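PDB 3FAW: reticulocyte binding protein from Streptococcus agalactiae COH1, which probably hydrolyses the alpha-1,6 linkages of pullulan and related alpha-glucans as a secreted pullulanase anchored to the bacterial cell wall. Local coordinates for residues L319-V324 against S355-E360; Y342-D347 against H661-S666; R625-L630 against A669-D674. All blocks are in the same frame, centred on the assembly; numbering follows the deposited sequence.

Interaction 1. Residues L319-V324 against S355-E360; sequences LSYFYV and SGMYSE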
loop_
_atom_site.group_PDB
_atom_site.type_symbol
_atom_site.label_atom_id
_atom_site.label_comp_id
_atom_site.label_asym_id
_atom_site.label_seq_id
_atom_site.Cartn_x
_atom_site.Cartn_y
_atom_site.Cartn_z
ATOM N N LEU A 319 8.164 -4.318 5.486
ATOM C CA LEU A 319 8.075 -5.738 5.860
ATOM C C LEU A 319 8.803 -6.610 4.838
ATOM O O LEU A 319 9.003 -6.198 3.694
ATOM C CB LEU A 319 6.623 -6.178 6.029
ATOM C CG LEU A 319 5.972 -5.556 7.274
ATOM C CD1 LEU A 319 4.503 -5.319 7.050
ATOM C CD2 LEU A 319 6.200 -6.408 8.522
ATOM N N SER A 320 9.203 -7.807 5.266
ATOM C CA SER A 320 10.072 -8.663 4.464
ATOM C C SER A 320 9.469 -8.970 3.102
ATOM O O SER A 320 8.332 -9.418 3.011
ATOM C CB SER A 320 10.372 -9.981 5.183
ATOM O OG SER A 320 11.142 -10.841 4.349
ATOM N N TYR A 321 10.246 -8.701 2.055
ATOM C CA TYR A 321 9.882 -9.076 0.688
ATOM C C TYR A 321 10.901 -10.058 0.117
ATOM O O TYR A 321 12.042 -10.122 0.579
ATOM C CB TYR A 321 9.719 -7.847 -0.215
ATOM C CG TYR A 321 10.855 -6.841 -0.198
ATOM C CD1 TYR A 321 11.936 -6.960 -1.076
ATOM C CD2 TYR A 321 10.827 -5.746 0.664
ATOM C CE1 TYR A 321 12.970 -6.028 -1.080
ATOM C CE2 TYR A 321 11.858 -4.800 0.662
ATOM C CZ TYR A 321 12.925 -4.949 -0.211
ATOM O OH TYR A 321 13.943 -4.022 -0.219
ATOM N N PHE A 322 10.470 -10.812 -0.891
ATOM C CA PHE A 322 11.142 -12.053 -1.290
ATOM C C PHE A 322 12.320 -11.857 -2.249
ATOM O O PHE A 322 13.428 -12.333 -1.986
ATOM C CB PHE A 322 10.112 -13.013 -1.911
ATOM C CG PHE A 322 10.640 -14.402 -2.175
ATOM C CD1 PHE A 322 10.545 -15.390 -1.204
ATOM C CD2 PHE A 322 11.214 -14.724 -3.404
ATOM C CE1 PHE A 322 11.026 -16.677 -1.446
ATOM C CE2 PHE A 322 11.695 -16.005 -3.658
ATOM C CZ PHE A 322 11.601 -16.984 -2.679
ATOM N N TYR A 323 12.083 -11.174 -3.365
ATOM C CA TYR A 323 13.107 -11.040 -4.407
ATOM C C TYR A 323 14.138 -9.973 -4.041
ATOM O O TYR A 323 13.989 -8.799 -4.390
ATOM C CB TYR A 323 12.463 -10.729 -5.756
ATOM C CG TYR A 323 11.543 -11.820 -6.249
ATOM C CD1 TYR A 323 10.167 -11.619 -6.309
ATOM C CD2 TYR A 323 12.044 -13.055 -6.657
ATOM C CE1 TYR A 323 9.309 -12.611 -6.766
ATOM C CE2 TYR A 323 11.190 -14.061 -7.117
ATOM C CZ TYR A 323 9.825 -13.827 -7.164
ATOM O OH TYR A 323 8.968 -14.804 -7.612
ATOM N N VAL A 324 15.178 -10.399 -3.332
ATOM C CA VAL A 324 16.206 -9.491 -2.827
ATOM C C VAL A 324 17.425 -10.256 -2.294
ATOM O O VAL A 324 17.313 -11.411 -1.872
ATOM C CB VAL A 324 15.649 -8.597 -1.688
ATOM C CG1 VAL A 324 15.427 -9.419 -0.420
ATOM C CG2 VAL A 324 16.577 -7.417 -1.407
ATOM N N SER A 355 11.971 -6.273 6.753
ATOM C CA SER A 355 13.008 -6.560 5.775
ATOM C C SER A 355 14.377 -6.256 6.381
ATOM O O SER A 355 14.527 -5.305 7.155
ATOM C CB SER A 355 12.793 -5.714 4.518
ATOM O OG SER A 355 13.808 -5.947 3.556
ATOM N N GLY A 356 15.368 -7.071 6.035
ATOM C CA GLY A 356 16.751 -6.806 6.412
ATOM C C GLY A 356 17.462 -5.831 5.477
ATOM O O GLY A 356 18.589 -5.435 5.750
ATOM N N MET A 357 16.810 -5.442 4.378
ATOM C CA MET A 357 17.422 -4.552 3.373
ATOM C C MET A 357 17.752 -3.150 3.908
ATOM O O MET A 357 18.699 -2.513 3.439
ATOM C CB MET A 357 16.504 -4.422 2.152
ATOM C CG MET A 357 17.159 -3.821 0.895
ATOM S SD MET A 357 18.456 -4.867 0.195
ATOM C CE MET A 357 19.926 -4.085 0.855
ATOM N N TYR A 358 16.971 -2.678 4.878
ATOM C CA TYR A 358 17.119 -1.322 5.410
ATOM C C TYR A 358 17.834 -1.286 6.756
ATOM O O TYR A 358 17.859 -0.249 7.433
ATOM C CB TYR A 358 15.745 -0.654 5.489
ATOM C CG TYR A 358 14.976 -0.808 4.201
ATOM C CD1 TYR A 358 15.563 -0.483 2.979
ATOM C CD2 TYR A 358 13.674 -1.307 4.190
ATOM C CE1 TYR A 358 14.879 -0.631 1.791
ATOM C CE2 TYR A 358 12.977 -1.451 3.003
ATOM C CZ TYR A 358 13.589 -1.115 1.806
ATOM O OH TYR A 358 12.918 -1.258 0.619
ATOM N N SER A 359 18.443 -2.413 7.116
ATOM C CA SER A 359 19.203 -2.543 8.352
ATOM C C SER A 359 20.696 -2.457 8.070
ATOM O O SER A 359 21.188 -2.986 7.066
ATOM C CB SER A 359 18.881 -3.882 9.024
ATOM O OG SER A 359 19.737 -4.130 10.128
ATOM N N GLU A 360 21.420 -1.791 8.963
ATOM C CA GLU A 360 22.880 -1.748 8.880
ATOM C C GLU A 360 23.506 -3.099 9.245
ATOM O O GLU A 360 24.605 -3.417 8.793
ATOM C CB GLU A 360 23.430 -0.630 9.766
ATOM C CG GLU A 360 23.118 0.757 9.220
ATOM C CD GLU A 360 23.863 1.850 9.944
ATOM O OE1 GLU A 360 23.692 1.960 11.175
ATOM O OE2 GLU A 360 24.612 2.602 9.282
HETATM O O HOH W 1 13.299 -8.257 2.291
#
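Y321 meets S355, M357 and Y358 with CE2, CZ and OH at the far end of its ring. Its CG stands between the backbone N and the carbonyl carbon (chi1 50°), and the ring extends from there until OH comes to 3.1 Å from OH of Y358. A hydrogen bond is possible between the two hydroxyls, though the proton of Y321 OH has another acceptor within reach. The two tyrosine side chains cross at about a right angle. Tyrosine suits both places, pairing a long flat apolar body with a polar tip in a buried setting. The same Y321 OH lies 3.4 Å from CG of M357. Both segments belong to the long, irregular connection that leaves strand 312-315 of the catalytic (beta/alpha)8 barrel and ends at helix 367-381, so the contact folds this connection back on itself. M357 bends at chi2 and chi3, and its SD touches CG2 of V324 at 3.5 Å; a flexible thioether fits well against a branched valine. S355 OG, anti to its own backbone N (chi1 179°), accepts from M357 N at 3.2 Å in an ST turn and donates to water 1 at 2.7 Å. That water also accepts from Y321 N at 3.1 Å and sits over the centre of the Y321 ring. S320 directs its hydroxyl elsewhere, to NE2 of Q349.

Interaction 2. Residues Y342-D347 against H661-S666; sequences YNWGYD and HDSYDS. With CA (calcium ion), chain D.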
loop_
_atom_site.group_PDB
_atom_site.type_symbol
_atom_site.label_atom_id
_atom_site.label_comp_id
_atom_site.label_asym_id
_atom_site.label_seq_id
_atom_site.Cartn_x
_atom_site.Cartn_y
_atom_site.Cartn_z
ATOM N N TYR A 342 17.516 -3.691 -6.348
ATOM C CA TYR A 342 16.429 -2.793 -5.970
ATOM C C TYR A 342 15.057 -3.466 -6.030
ATOM O O TYR A 342 14.786 -4.261 -6.926
ATOM C CB TYR A 342 16.414 -1.578 -6.900
ATOM C CG TYR A 342 15.406 -0.542 -6.487
ATOM C CD1 TYR A 342 15.737 0.436 -5.564
ATOM C CD2 TYR A 342 14.110 -0.557 -6.996
ATOM C CE1 TYR A 342 14.820 1.380 -5.171
ATOM C CE2 TYR A 342 13.180 0.387 -6.605
ATOM C CZ TYR A 342 13.543 1.353 -5.691
ATOM O OH TYR A 342 12.632 2.299 -5.289
ATOM N N ASN A 343 14.192 -3.121 -5.081
ATOM C CA ASN A 343 12.825 -3.638 -5.045
ATOM C C ASN A 343 11.955 -2.678 -4.245
ATOM O O ASN A 343 12.339 -2.290 -3.145
ATOM C CB ASN A 343 12.821 -5.030 -4.400
ATOM C CG ASN A 343 11.539 -5.813 -4.655
ATOM O OD1 ASN A 343 10.475 -5.248 -4.916
ATOM N ND2 ASN A 343 11.641 -7.134 -4.571
ATOM N N TRP A 344 10.802 -2.287 -4.797
ATOM C CA TRP A 344 9.836 -1.466 -4.054
ATOM C C TRP A 344 9.374 -2.196 -2.799
ATOM O O TRP A 344 9.219 -1.581 -1.745
ATOM C CB TRP A 344 8.599 -1.109 -4.893
ATOM C CG TRP A 344 8.762 0.036 -5.845
ATOM C CD1 TRP A 344 9.694 1.036 -5.791
ATOM C CD2 TRP A 344 7.930 0.327 -6.978
ATOM N NE1 TRP A 344 9.512 1.909 -6.834
ATOM C CE2 TRP A 344 8.438 1.498 -7.579
ATOM C CE3 TRP A 344 6.816 -0.301 -7.554
ATOM C CZ2 TRP A 344 7.866 2.062 -8.723
ATOM C CZ3 TRP A 344 6.251 0.258 -8.696
ATOM C CH2 TRP A 344 6.780 1.427 -9.268
ATOM N N GLY A 345 9.135 -3.499 -2.937
ATOM C CA GLY A 345 8.751 -4.354 -1.816
ATOM C C GLY A 345 7.381 -5.007 -1.910
ATOM O O GLY A 345 6.876 -5.515 -0.907
ATOM N N TYR A 346 6.796 -5.040 -3.108
ATOM C CA TYR A 346 5.463 -5.620 -3.303
ATOM C C TYR A 346 5.539 -7.105 -3.675
ATOM O O TYR A 346 4.768 -7.589 -4.504
ATOM C CB TYR A 346 4.672 -4.805 -4.337
ATOM C CG TYR A 346 4.469 -3.376 -3.890
ATOM C CD1 TYR A 346 3.547 -3.065 -2.896
ATOM C CD2 TYR A 346 5.228 -2.341 -4.429
ATOM C CE1 TYR A 346 3.372 -1.761 -2.464
ATOM C CE2 TYR A 346 5.060 -1.031 -4.002
ATOM C CZ TYR A 346 4.131 -0.750 -3.022
ATOM O OH TYR A 346 3.970 0.545 -2.597
ATOM N N ASP A 347 6.465 -7.818 -3.025
ATOM C CA ASP A 347 6.597 -9.273 -3.125
ATOM C C ASP A 347 6.654 -9.856 -1.704
ATOM O O ASP A 347 7.703 -10.336 -1.266
ATOM C CB ASP A 347 7.871 -9.633 -3.894
ATOM C CG ASP A 347 7.954 -8.946 -5.245
ATOM O OD1 ASP A 347 6.991 -9.055 -6.029
ATOM O OD2 ASP A 347 8.986 -8.300 -5.522
ATOM N N HIS A 661 8.120 4.556 -16.422
ATOM C CA HIS A 661 6.797 4.673 -15.801
ATOM C C HIS A 661 6.517 3.567 -14.778
ATOM O O HIS A 661 5.472 3.573 -14.133
ATOM C CB HIS A 661 5.691 4.686 -16.867
ATOM C CG HIS A 661 5.622 3.437 -17.689
ATOM N ND1 HIS A 661 6.223 3.327 -18.926
ATOM C CD2 HIS A 661 5.018 2.246 -17.455
ATOM C CE1 HIS A 661 5.996 2.121 -19.415
ATOM N NE2 HIS A 661 5.270 1.445 -18.543
ATOM N N ASP A 662 7.435 2.616 -14.629
ATOM C CA ASP A 662 7.279 1.554 -13.626
ATOM C C ASP A 662 8.654 1.121 -13.139
ATOM O O ASP A 662 9.251 0.182 -13.671
ATOM C CB ASP A 662 6.486 0.380 -14.217
ATOM C CG ASP A 662 6.190 -0.725 -13.203
ATOM O OD1 ASP A 662 6.457 -0.555 -11.994
ATOM O OD2 ASP A 662 5.671 -1.775 -13.627
ATOM N N SER A 663 9.149 1.810 -12.114
ATOM C CA SER A 663 10.544 1.668 -11.688
ATOM C C SER A 663 10.751 0.673 -10.536
ATOM O O SER A 663 11.712 0.785 -9.778
ATOM C CB SER A 663 11.120 3.045 -11.328
ATOM O OG SER A 663 10.456 3.612 -10.216
ATOM N N TYR A 664 9.873 -0.323 -10.435
ATOM C CA TYR A 664 9.948 -1.326 -9.368
ATOM C C TYR A 664 11.251 -2.141 -9.385
ATOM O O TYR A 664 11.702 -2.595 -8.335
ATOM C CB TYR A 664 8.737 -2.269 -9.433
ATOM C CG TYR A 664 8.882 -3.440 -10.391
ATOM C CD1 TYR A 664 8.989 -4.744 -9.915
ATOM C CD2 TYR A 664 8.915 -3.243 -11.771
ATOM C CE1 TYR A 664 9.121 -5.822 -10.783
ATOM C CE2 TYR A 664 9.049 -4.318 -12.650
ATOM C CZ TYR A 664 9.151 -5.603 -12.148
ATOM O OH TYR A 664 9.279 -6.674 -13.007
ATOM N N ASP A 665 11.838 -2.318 -10.572
ATOM C CA ASP A 665 13.060 -3.118 -10.764
ATOM C C ASP A 665 14.157 -2.281 -11.461
ATOM O O ASP A 665 14.997 -2.812 -12.195
ATOM C CB ASP A 665 12.718 -4.374 -11.592
ATOM C CG ASP A 665 13.775 -5.477 -11.492
ATOM O OD1 ASP A 665 14.485 -5.573 -10.466
ATOM O OD2 ASP A 665 13.882 -6.276 -12.448
ATOM N N SER A 666 14.139 -0.970 -11.216
ATOM C CA SER A 666 15.084 -0.037 -11.823
ATOM C C SER A 666 16.231 0.253 -10.866
ATOM O O SER A 666 16.122 0.027 -9.658
ATOM C CB SER A 666 14.392 1.277 -12.199
ATOM O OG SER A 666 13.494 1.105 -13.280
HETATM CA CA CA D . 14.581 -6.199 -8.182
HETATM O O HOH W 2 12.399 -5.166 -8.196
HETATM O O HOH W 3 15.313 -7.139 -6.022
HETATM O O HOH W 4 15.947 -8.250 -9.294
HETATM O O HOH W 5 13.077 -8.248 -7.888
#
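W344 and Y664 bring their CA atoms to 5.3 Å where two irregular segments meet. S663 to S666 form a type I turn, while N343 OD1 accepts from G345 N in an Asx turn; the positive phi of G345 (118°) favours glycine there. The Y664 backbone lies over the W344 indole, with CA above its centre. Its CB makes a CH-pi contact 3.7 Å from the centroid of the W344 six-membered ring, 25° off the normal, and tryptophan supplies the broad face this needs. D662 OD1 approaches the indole obliquely, 3.4 Å from CH2 of W344. Y342 packs against carbonyls: S666 O lies 3.2 Å from its CB, and Y664 O is at the ring edge, 3.4 Å from CD2, while its hydroxyl bonds to D277. D665 OD1 binds the calcium ion at 2.4 Å, with OD2 held by D339 N. Y342 O ligates the metal at 2.3 Å; N340 O and four waters complete seven ligands. One of these waters donates to Y664 O. Hard oxygen donors from distant parts of the chain thus make a calcium site that joins the loop after strand 312-315 of the (beta/alpha)8 barrel to the segment before helix 668-671.

Interaction 3. Residues R625-L630 against A669-D674; sequences RTKRLL and AINHFD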
loop_
_atom_site.group_PDB
_atom_site.type_symbol
_atom_site.label_atom_id
_atom_site.label_comp_id
_atom_site.label_asym_id
_atom_site.label_seq_id
_atom_site.Cartn_x
_atom_site.Cartn_y
_atom_site.Cartn_z
ATOM N N ARG A 625 10.868 15.667 -9.583
ATOM C CA ARG A 625 11.611 14.419 -9.727
ATOM C C ARG A 625 11.395 13.763 -11.095
ATOM O O ARG A 625 10.280 13.753 -11.626
ATOM C CB ARG A 625 11.185 13.463 -8.606
ATOM C CG ARG A 625 11.855 12.103 -8.590
ATOM C CD ARG A 625 11.395 11.328 -7.365
ATOM N NE ARG A 625 11.800 9.930 -7.411
ATOM C CZ ARG A 625 11.662 9.067 -6.408
ATOM N NH1 ARG A 625 11.118 9.439 -5.257
ATOM N NH2 ARG A 625 12.074 7.814 -6.562
ATOM N N THR A 626 12.473 13.209 -11.647
ATOM C CA THR A 626 12.440 12.574 -12.965
ATOM C C THR A 626 13.014 11.159 -12.924
ATOM O O THR A 626 13.878 10.847 -12.091
ATOM C CB THR A 626 13.233 13.400 -14.013
ATOM O OG1 THR A 626 13.035 12.840 -15.319
ATOM C CG2 THR A 626 14.718 13.406 -13.685
ATOM N N LYS A 627 12.532 10.322 -13.841
ATOM C CA LYS A 627 13.030 8.956 -14.014
ATOM C C LYS A 627 13.473 8.722 -15.462
ATOM O O LYS A 627 13.159 7.689 -16.060
ATOM C CB LYS A 627 11.956 7.941 -13.603
ATOM C CG LYS A 627 11.576 8.018 -12.132
ATOM C CD LYS A 627 10.541 6.971 -11.734
ATOM C CE LYS A 627 10.205 7.089 -10.249
ATOM N NZ LYS A 627 9.071 6.222 -9.815
ATOM N N ARG A 628 14.217 9.684 -16.008
ATOM C CA ARG A 628 14.714 9.611 -17.380
ATOM C C ARG A 628 15.820 8.560 -17.484
ATOM O O ARG A 628 16.686 8.479 -16.615
ATOM C CB ARG A 628 15.248 10.975 -17.845
ATOM C CG ARG A 628 15.397 11.094 -19.372
ATOM C CD ARG A 628 16.463 12.099 -19.787
ATOM N NE ARG A 628 16.040 13.495 -19.650
ATOM C CZ ARG A 628 15.971 14.393 -20.637
ATOM N NH1 ARG A 628 16.289 14.085 -21.890
ATOM N NH2 ARG A 628 15.574 15.630 -20.362
ATOM N N LEU A 629 15.779 7.766 -18.552
ATOM C CA LEU A 629 16.745 6.693 -18.772
ATOM C C LEU A 629 17.996 7.243 -19.465
ATOM O O LEU A 629 18.086 7.257 -20.697
ATOM C CB LEU A 629 16.104 5.573 -19.603
ATOM C CG LEU A 629 16.853 4.244 -19.744
ATOM C CD1 LEU A 629 16.933 3.508 -18.412
ATOM C CD2 LEU A 629 16.177 3.377 -20.795
ATOM N N LEU A 630 18.953 7.699 -18.657
ATOM C CA LEU A 630 20.231 8.228 -19.150
ATOM C C LEU A 630 21.235 7.107 -19.434
ATOM O O LEU A 630 22.351 7.102 -18.903
ATOM C CB LEU A 630 20.829 9.214 -18.138
ATOM C CG LEU A 630 20.006 10.462 -17.813
ATOM C CD1 LEU A 630 20.666 11.254 -16.692
ATOM C CD2 LEU A 630 19.835 11.332 -19.046
ATOM N N ALA A 669 20.306 4.714 -9.926
ATOM C CA ALA A 669 20.451 5.840 -10.862
ATOM C C ALA A 669 19.085 6.408 -11.268
ATOM O O ALA A 669 18.904 7.626 -11.341
ATOM C CB ALA A 669 21.225 5.401 -12.094
ATOM N N ILE A 670 18.131 5.515 -11.527
ATOM C CA ILE A 670 16.759 5.900 -11.848
ATOM C C ILE A 670 15.988 6.354 -10.609
ATOM O O ILE A 670 15.296 7.369 -10.646
ATOM C CB ILE A 670 15.984 4.722 -12.499
ATOM C CG1 ILE A 670 16.469 4.482 -13.931
ATOM C CG2 ILE A 670 14.477 4.990 -12.485
ATOM C CD1 ILE A 670 16.032 5.557 -14.917
ATOM N N ASN A 671 16.124 5.601 -9.518
ATOM C CA ASN A 671 15.212 5.703 -8.371
ATOM C C ASN A 671 15.605 6.673 -7.250
ATOM O O ASN A 671 14.790 6.939 -6.365
ATOM C CB ASN A 671 14.980 4.308 -7.767
ATOM C CG ASN A 671 13.924 3.514 -8.510
ATOM O OD1 ASN A 671 12.775 4.131 -8.739
ATOM N ND2 ASN A 671 14.140 2.357 -8.871
ATOM N N HIS A 672 16.827 7.201 -7.275
ATOM C CA HIS A 672 17.304 8.030 -6.163
ATOM C C HIS A 672 16.608 9.394 -6.091
ATOM O O HIS A 672 16.246 9.981 -7.112
ATOM C CB HIS A 672 18.837 8.202 -6.195
ATOM C CG HIS A 672 19.337 9.127 -7.264
ATOM N ND1 HIS A 672 19.593 10.461 -7.033
ATOM C CD2 HIS A 672 19.648 8.906 -8.564
ATOM C CE1 HIS A 672 20.026 11.025 -8.147
ATOM N NE2 HIS A 672 20.070 10.103 -9.092
ATOM N N PHE A 673 16.417 9.874 -4.865
ATOM C CA PHE A 673 15.984 11.239 -4.624
ATOM C C PHE A 673 17.179 12.139 -4.959
ATOM O O PHE A 673 18.280 11.924 -4.454
ATOM C CB PHE A 673 15.556 11.395 -3.158
ATOM C CG PHE A 673 14.937 12.728 -2.821
ATOM C CD1 PHE A 673 13.567 12.925 -2.939
ATOM C CD2 PHE A 673 15.720 13.772 -2.347
ATOM C CE1 PHE A 673 12.992 14.151 -2.607
ATOM C CE2 PHE A 673 15.153 15.002 -2.014
ATOM C CZ PHE A 673 13.792 15.192 -2.147
ATOM N N ASP A 674 16.955 13.116 -5.836
ATOM C CA ASP A 674 17.992 14.054 -6.276
ATOM C C ASP A 674 18.088 15.215 -5.289
ATOM O O ASP A 674 17.291 16.152 -5.348
ATOM C CB ASP A 674 17.653 14.566 -7.680
ATOM C CG ASP A 674 18.773 15.389 -8.309
ATOM O OD1 ASP A 674 19.640 15.941 -7.587
ATOM O OD2 ASP A 674 18.768 15.490 -9.550
HETATM O O HOH W 6 14.015 9.111 -9.054
HETATM O O HOH W 7 16.477 9.529 -11.710
#
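R625 places NH2 only 2.9 Å from the carbonyl oxygen of N671, yet at an angle too poor for a hydrogen bond, and water carries much of the polar traffic instead. The segments meet where the loop following strand 614-618, the eighth strand of the (beta/alpha)8 barrel, runs past the end of the short helix 668-671. The carbonyl of I670, in the last turn of the helix, and that of H672, just beyond it, both accept from water 6, which lies 2.7 Å from I670 O and itself accepts from R625 NE at 2.9 Å. R625 suits this place because its chain is extended, with CG anti to the backbone N (chi1 180°), and carries its several N-H groups far from the backbone. H672 O lies over one face of the guanidinium, whose NH2 forms a salt bridge with D277 while NH1 bonds to S619 O. Water 7 also lies between the segments, close to T626 O and I670 O. The apolar part of the contact belongs to I670, a branched side chain that spreads its two arms over the opposing loop. CG2 touches CB of K627 at 4.0 Å, and CD1 reaches R628 O at 3.4 Å and CD1 of L629 at 4.2 Å. K627 pairs a long apolar stem with a charged end: the stem runs straight beyond CG to NZ, which bonds to S663 OG. The same serine oxygen bonds to OD1 of N671, which lies 4.2 Å from CE of K627.

In the fold
From the N terminus, the chain leaves barrel strand 312-315 and enters 319-324, whose partner 355-360 closes a 30-residue loop as interaction 1. Segment 342-347 lies within that loop but pairs with 661-666, more than 300 residues on, so interactions 1 and 2 cross. Segment 625-630, beyond strand 614-618, opens interaction 3 before 661-666 is reached, and 669-674 closes it afterwards; it therefore crosses interaction 2 and follows interaction 1 in series. Interaction 2 touches both others, at F322 with D347 and at S663 with K627 and N671. Together they tie the loop after the second barrel strand to the region that follows the eighth, including the end of helix 668-671.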